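Local coordinates for GGDEF and EAL domain-containing protein (Vibrio cholerae O1 str. 2010EL-1786, PDB 6PWJ) that carries GGDEF and EAL domains that look degenerate, and so probably binds cyclic di-GMP as a receptor rather than making or degrading it, at residues K8-L13 with Q341-I346; L135-V140 with L168-I173. One frame throughout, in Å; residues are numbered along the deposited sequence.

Contact 1. Residues K8-L13 with Q341-I346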
loop_
_atom_site.group_PDB
_atom_site.type_symbol
_atom_site.label_atom_id
_atom_site.label_comp_id
_atom_site.label_asym_id
_atom_site.label_seq_id
_atom_site.Cartn_x
_atom_site.Cartn_y
_atom_site.Cartn_z
ATOM N N LYS A 8 -13.683 5.003 16.819
ATOM C CA LYS A 8 -13.015 4.246 17.872
ATOM C C LYS A 8 -13.414 2.776 17.834
ATOM O O LYS A 8 -12.594 1.900 18.131
ATOM C CB LYS A 8 -13.322 4.856 19.239
ATOM C CG LYS A 8 -12.676 6.216 19.457
ATOM C CD LYS A 8 -13.050 6.807 20.807
ATOM C CE LYS A 8 -12.417 8.177 21.000
ATOM N NZ LYS A 8 -12.848 8.820 22.270
ATOM N N GLU A 9 -14.667 2.486 17.473
ATOM C CA GLU A 9 -15.068 1.097 17.278
ATOM C C GLU A 9 -14.313 0.472 16.112
ATOM O O GLU A 9 -13.905 -0.694 16.177
ATOM C CB GLU A 9 -16.576 1.008 17.042
ATOM C CG GLU A 9 -17.099 -0.417 16.945
ATOM C CD GLU A 9 -18.334 -0.528 16.074
ATOM O OE1 GLU A 9 -18.402 0.177 15.045
ATOM O OE2 GLU A 9 -19.238 -1.319 16.418
ATOM N N ALA A 10 -14.121 1.234 15.032
ATOM C CA ALA A 10 -13.395 0.715 13.879
ATOM C C ALA A 10 -11.926 0.484 14.209
ATOM O O ALA A 10 -11.332 -0.503 13.763
ATOM C CB ALA A 10 -13.536 1.672 12.696
ATOM N N GLN A 11 -11.326 1.385 14.989
ATOM C CA GLN A 11 -9.924 1.222 15.351
ATOM C C GLN A 11 -9.729 0.069 16.328
ATOM O O GLN A 11 -8.690 -0.601 16.292
ATOM C CB GLN A 11 -9.382 2.527 15.934
ATOM C CG GLN A 11 -9.463 3.701 14.966
ATOM C CD GLN A 11 -9.098 5.022 15.611
ATOM O OE1 GLN A 11 -9.298 6.087 15.025
ATOM N NE2 GLN A 11 -8.561 4.961 16.824
ATOM N N GLN A 12 -10.709 -0.182 17.198
ATOM C CA GLN A 12 -10.634 -1.348 18.073
ATOM C C GLN A 12 -10.721 -2.638 17.267
ATOM O O GLN A 12 -9.898 -3.545 17.435
ATOM C CB GLN A 12 -11.745 -1.298 19.123
ATOM C CG GLN A 12 -11.619 -0.170 20.131
ATOM C CD GLN A 12 -12.674 -0.252 21.218
ATOM O OE1 GLN A 12 -12.844 -1.291 21.856
ATOM N NE2 GLN A 12 -13.398 0.843 21.424
ATOM N N LEU A 13 -11.715 -2.735 16.381
ATOM C CA LEU A 13 -11.882 -3.947 15.585
ATOM C C LEU A 13 -10.680 -4.186 14.681
ATOM O O LEU A 13 -10.217 -5.324 14.540
ATOM C CB LEU A 13 -13.168 -3.859 14.764
ATOM C CG LEU A 13 -14.473 -3.878 15.561
ATOM C CD1 LEU A 13 -15.665 -3.645 14.647
ATOM C CD2 LEU A 13 -14.619 -5.193 16.308
ATOM N N GLN A 341 -3.516 3.914 12.040
ATOM C CA GLN A 341 -3.500 5.108 12.870
ATOM C C GLN A 341 -4.921 5.651 13.007
ATOM O O GLN A 341 -5.895 5.022 12.578
ATOM C CB GLN A 341 -2.537 6.146 12.286
ATOM C CG GLN A 341 -1.083 5.698 12.297
ATOM C CD GLN A 341 -0.142 6.701 11.658
ATOM O OE1 GLN A 341 -0.369 7.910 11.713
ATOM N NE2 GLN A 341 0.925 6.200 11.045
ATOM N N SER A 342 -5.041 6.831 13.608
ATOM C CA SER A 342 -6.356 7.385 13.899
ATOM C C SER A 342 -7.095 7.742 12.614
ATOM O O SER A 342 -6.523 8.316 11.683
ATOM C CB SER A 342 -6.229 8.618 14.794
ATOM O OG SER A 342 -7.502 9.064 15.236
ATOM N N LEU A 343 -8.380 7.390 12.567
ATOM C CA LEU A 343 -9.252 7.722 11.451
ATOM C C LEU A 343 -9.874 9.106 11.591
ATOM O O LEU A 343 -10.850 9.413 10.893
ATOM C CB LEU A 343 -10.348 6.666 11.304
ATOM C CG LEU A 343 -9.901 5.203 11.227
ATOM C CD1 LEU A 343 -11.104 4.276 11.126
ATOM C CD2 LEU A 343 -8.952 4.980 10.060
ATOM N N ASP A 344 -9.330 9.947 12.475
ATOM C CA ASP A 344 -9.915 11.266 12.701
ATOM C C ASP A 344 -9.925 12.101 11.427
ATOM O O ASP A 344 -10.878 12.849 11.175
ATOM C CB ASP A 344 -9.152 11.998 13.804
ATOM C CG ASP A 344 -9.819 11.872 15.157
ATOM O OD1 ASP A 344 -11.056 11.703 15.198
ATOM O OD2 ASP A 344 -9.106 11.946 16.179
ATOM N N TYR A 345 -8.882 11.977 10.604
ATOM C CA TYR A 345 -8.734 12.869 9.460
ATOM C C TYR A 345 -9.918 12.798 8.504
ATOM O O TYR A 345 -10.105 13.721 7.703
ATOM C CB TYR A 345 -7.434 12.560 8.714
ATOM C CG TYR A 345 -7.432 11.240 7.982
ATOM C CD1 TYR A 345 -7.122 10.057 8.640
ATOM C CD2 TYR A 345 -7.731 11.177 6.628
ATOM C CE1 TYR A 345 -7.116 8.847 7.970
ATOM C CE2 TYR A 345 -7.724 9.975 5.950
ATOM C CZ TYR A 345 -7.418 8.813 6.625
ATOM O OH TYR A 345 -7.413 7.614 5.951
ATOM N N ILE A 346 -10.724 11.736 8.567
ATOM C CA ILE A 346 -11.927 11.679 7.741
ATOM C C ILE A 346 -12.872 12.819 8.102
ATOM O O ILE A 346 -13.538 13.393 7.232
ATOM C CB ILE A 346 -12.615 10.308 7.881
ATOM C CG1 ILE A 346 -12.241 9.398 6.708
ATOM C CG2 ILE A 346 -14.123 10.480 7.982
ATOM C CD1 ILE A 346 -10.754 9.136 6.577
#
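Helix 3-18 passes over the loop that leads into helix 345-349, and the backbones stay well apart: Q11 CA and S342 CA, the nearest pair, are 7.3 Å from each other. Here the N-terminal helix, which precedes the GGDEF-type sheet with its first strand 45-51, packs on a loop of the EAL domain's barrel-like fold, and the contact shows how one long polar side chain can span such a gap. Q11 does most of the work. Its CG lies beside the backbone N (chi1 -60°) and the chain then runs extended, which carries the amide across to the loop, where it slides past L343 in the opposite direction. Q11 OE1 accepts the backbone N-H of L343 at 2.9 Å from L343 N; the bond is nearly straight at hydrogen (169°), although the donor stands above the amide plane, 37° out of it. Alongside the hydrogen bond, Q11 CG comes within 4.1 Å of L343 CG. L343 also reaches the helix itself, facing A10, and its side chain goes on to touch I376 of helix 367-381, against which A10 packs as well; three elements thus share one small apolar patch. One turn further along helix 3-18, R14 binds the carbonyl oxygen of Q341 through NH2, a second polar tie to the same loop. Within the loop, S342 OG weakly accepts the N-H of D344, S342 OG to D344 N being 3.4 Å. Where the patch meets helix 3-18, the methyl A10 CB rests 3.9 Å from the branch methyl L343 CD1.

Contact 2. Residues L135-V140 with L168-I173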
loop_
_atom_site.group_PDB
_atom_site.type_symbol
_atom_site.label_atom_id
_atom_site.label_comp_id
_atom_site.label_asym_id
_atom_site.label_seq_id
_atom_site.Cartn_x
_atom_site.Cartn_y
_atom_site.Cartn_z
ATOM N N LEU A 135 19.107 -16.678 16.498
ATOM C CA LEU A 135 18.161 -16.407 15.422
ATOM C C LEU A 135 18.596 -17.134 14.158
ATOM O O LEU A 135 19.727 -17.611 14.041
ATOM C CB LEU A 135 18.044 -14.905 15.161
ATOM C CG LEU A 135 19.299 -14.253 14.576
ATOM C CD1 LEU A 135 19.236 -14.214 13.054
ATOM C CD2 LEU A 135 19.518 -12.861 15.151
ATOM N N SER A 136 17.664 -17.209 13.209
ATOM C CA SER A 136 17.925 -17.675 11.853
ATOM C C SER A 136 17.112 -16.797 10.915
ATOM O O SER A 136 15.892 -16.688 11.070
ATOM C CB SER A 136 17.550 -19.151 11.680
ATOM O OG SER A 136 18.273 -19.972 12.582
ATOM N N LEU A 137 17.782 -16.158 9.957
ATOM C CA LEU A 137 17.160 -15.156 9.099
ATOM C C LEU A 137 17.189 -15.628 7.653
ATOM O O LEU A 137 18.260 -15.927 7.113
ATOM C CB LEU A 137 17.866 -13.806 9.236
ATOM C CG LEU A 137 17.322 -12.667 8.372
ATOM C CD1 LEU A 137 15.868 -12.388 8.716
ATOM C CD2 LEU A 137 18.166 -11.413 8.543
ATOM N N GLY A 138 16.015 -15.678 7.028
ATOM C CA GLY A 138 15.912 -16.010 5.621
ATOM C C GLY A 138 15.369 -14.856 4.804
ATOM O O GLY A 138 14.275 -14.354 5.080
ATOM N N VAL A 139 16.125 -14.420 3.799
ATOM C CA VAL A 139 15.752 -13.291 2.957
ATOM C C VAL A 139 15.584 -13.782 1.527
ATOM O O VAL A 139 16.412 -14.549 1.023
ATOM C CB VAL A 139 16.797 -12.159 3.023
ATOM C CG1 VAL A 139 16.382 -11.004 2.128
ATOM C CG2 VAL A 139 16.981 -11.693 4.460
ATOM N N VAL A 140 14.512 -13.337 0.875
ATOM C CA VAL A 140 14.204 -13.714 -0.499
ATOM C C VAL A 140 14.026 -12.448 -1.322
ATOM O O VAL A 140 13.222 -11.579 -0.965
ATOM C CB VAL A 140 12.942 -14.594 -0.584
ATOM C CG1 VAL A 140 12.501 -14.742 -2.031
ATOM C CG2 VAL A 140 13.202 -15.954 0.039
ATOM N N LEU A 168 27.390 -17.591 7.779
ATOM C CA LEU A 168 26.787 -16.342 7.347
ATOM C C LEU A 168 25.711 -15.918 8.337
ATOM O O LEU A 168 25.244 -16.709 9.162
ATOM C CB LEU A 168 26.180 -16.469 5.941
ATOM C CG LEU A 168 27.166 -16.431 4.771
ATOM C CD1 LEU A 168 27.975 -15.141 4.808
ATOM C CD2 LEU A 168 28.081 -17.647 4.779
ATOM N N ASN A 169 25.317 -14.648 8.241
ATOM C CA ASN A 169 24.321 -14.104 9.156
ATOM C C ASN A 169 22.898 -14.405 8.705
ATOM O O ASN A 169 21.986 -14.444 9.538
ATOM C CB ASN A 169 24.513 -12.593 9.299
ATOM C CG ASN A 169 25.900 -12.226 9.789
ATOM O OD1 ASN A 169 26.866 -12.256 9.029
ATOM N ND2 ASN A 169 26.002 -11.868 11.064
ATOM N N TYR A 170 22.688 -14.624 7.409
ATOM C CA TYR A 170 21.343 -14.814 6.886
ATOM C C TYR A 170 21.411 -15.586 5.577
ATOM O O TYR A 170 22.349 -15.411 4.794
ATOM C CB TYR A 170 20.643 -13.468 6.668
ATOM C CG TYR A 170 21.426 -12.507 5.801
ATOM C CD1 TYR A 170 21.222 -12.453 4.428
ATOM C CD2 TYR A 170 22.373 -11.656 6.355
ATOM C CE1 TYR A 170 21.939 -11.577 3.633
ATOM C CE2 TYR A 170 23.093 -10.777 5.568
ATOM C CZ TYR A 170 22.871 -10.742 4.208
ATOM O OH TYR A 170 23.587 -9.867 3.424
ATOM N N GLY A 171 20.414 -16.438 5.352
ATOM C CA GLY A 171 20.290 -17.117 4.074
ATOM C C GLY A 171 19.557 -16.244 3.068
ATOM O O GLY A 171 18.537 -15.626 3.374
ATOM N N PHE A 172 20.092 -16.198 1.850
ATOM C CA PHE A 172 19.595 -15.301 0.816
ATOM C C PHE A 172 19.245 -16.095 -0.434
ATOM O O PHE A 172 20.036 -16.931 -0.884
ATOM C CB PHE A 172 20.636 -14.222 0.489
ATOM C CG PHE A 172 20.148 -13.177 -0.471
ATOM C CD1 PHE A 172 20.216 -13.385 -1.838
ATOM C CD2 PHE A 172 19.626 -11.981 -0.007
ATOM C CE1 PHE A 172 19.768 -12.424 -2.723
ATOM C CE2 PHE A 172 19.177 -11.017 -0.888
ATOM C CZ PHE A 172 19.249 -11.238 -2.247
ATOM N N ILE A 173 18.068 -15.825 -0.994
ATOM C CA ILE A 173 17.612 -16.448 -2.230
ATOM C C ILE A 173 17.142 -15.355 -3.180
ATOM O O ILE A 173 16.568 -14.348 -2.749
ATOM C CB ILE A 173 16.477 -17.464 -1.978
ATOM C CG1 ILE A 173 16.881 -18.475 -0.903
ATOM C CG2 ILE A 173 16.107 -18.178 -3.269
ATOM C CD1 ILE A 173 18.060 -19.338 -1.291
#
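V139 gives one methyl to each of two rings of the neighbouring strand segment, those of Y170 and F172: V139 CG2 comes obliquely to Y170, 4.3 Å from its CD1, and V139 CG1 obliquely to F172, 4.0 Å from its CD2. L137 CD2 also comes obliquely to the Y170 ring and lies 3.7 Å from Y170 CB; the two side chains run side by side and point the same way. Y170 CG sits between the backbone N and the carbonyl carbon (chi1 54°); CB stays against L137 while the ring leads outward, leaving CD1 as the atom nearest V139. These side chains project from a parallel strand pair of the GGDEF domain's sheet, a worked case of the beta-alpha-beta crossover, with G138, V139 and V140 set in register with G171, F172 and I173. On the face opposite V139 and F172, V140 and I173 cross obliquely, V140 CG2 standing 4.1 Å from I173 CB. V139 bonds through both backbone groups: V139 N gives its hydrogen to G171 O at 2.7 Å and V139 O receives that of I173 N at 2.9 Å, while L137 O takes the N-H of G171 at 2.8 Å. The intervening residues S136, G138 and V140 turn their backbone bonds to the antiparallel strand 45-51. Strand 136-142 thus lies between 45-51 and 171-175, the latter one of the sheet's two edge strands within this chain. Helix 148-164, the connection of the crossover, covers V140 and I173 with L155, L154, A158 and K161. Helix 106-121 meets L135 and Y170 with I117, V120, K110 and E114.

The two contacts illustrate different scales of organisation. Contact 2 closes a local unit, its segments separated by 27 residues that are mostly helix, and holds an outer strand to the GGDEF sheet. Contact 1 joins residues 328 positions apart and brings the helix ahead of that sheet onto the EAL domain. Both segments of contact 2 fall, along the chain, within the loop that contact 1 closes. They do not touch: their centres are 37 Å apart and their nearest atoms about 24 Å. Contact 2 is therefore internal to one domain, whereas contact 1 ties the N-terminal helix to the EAL domain.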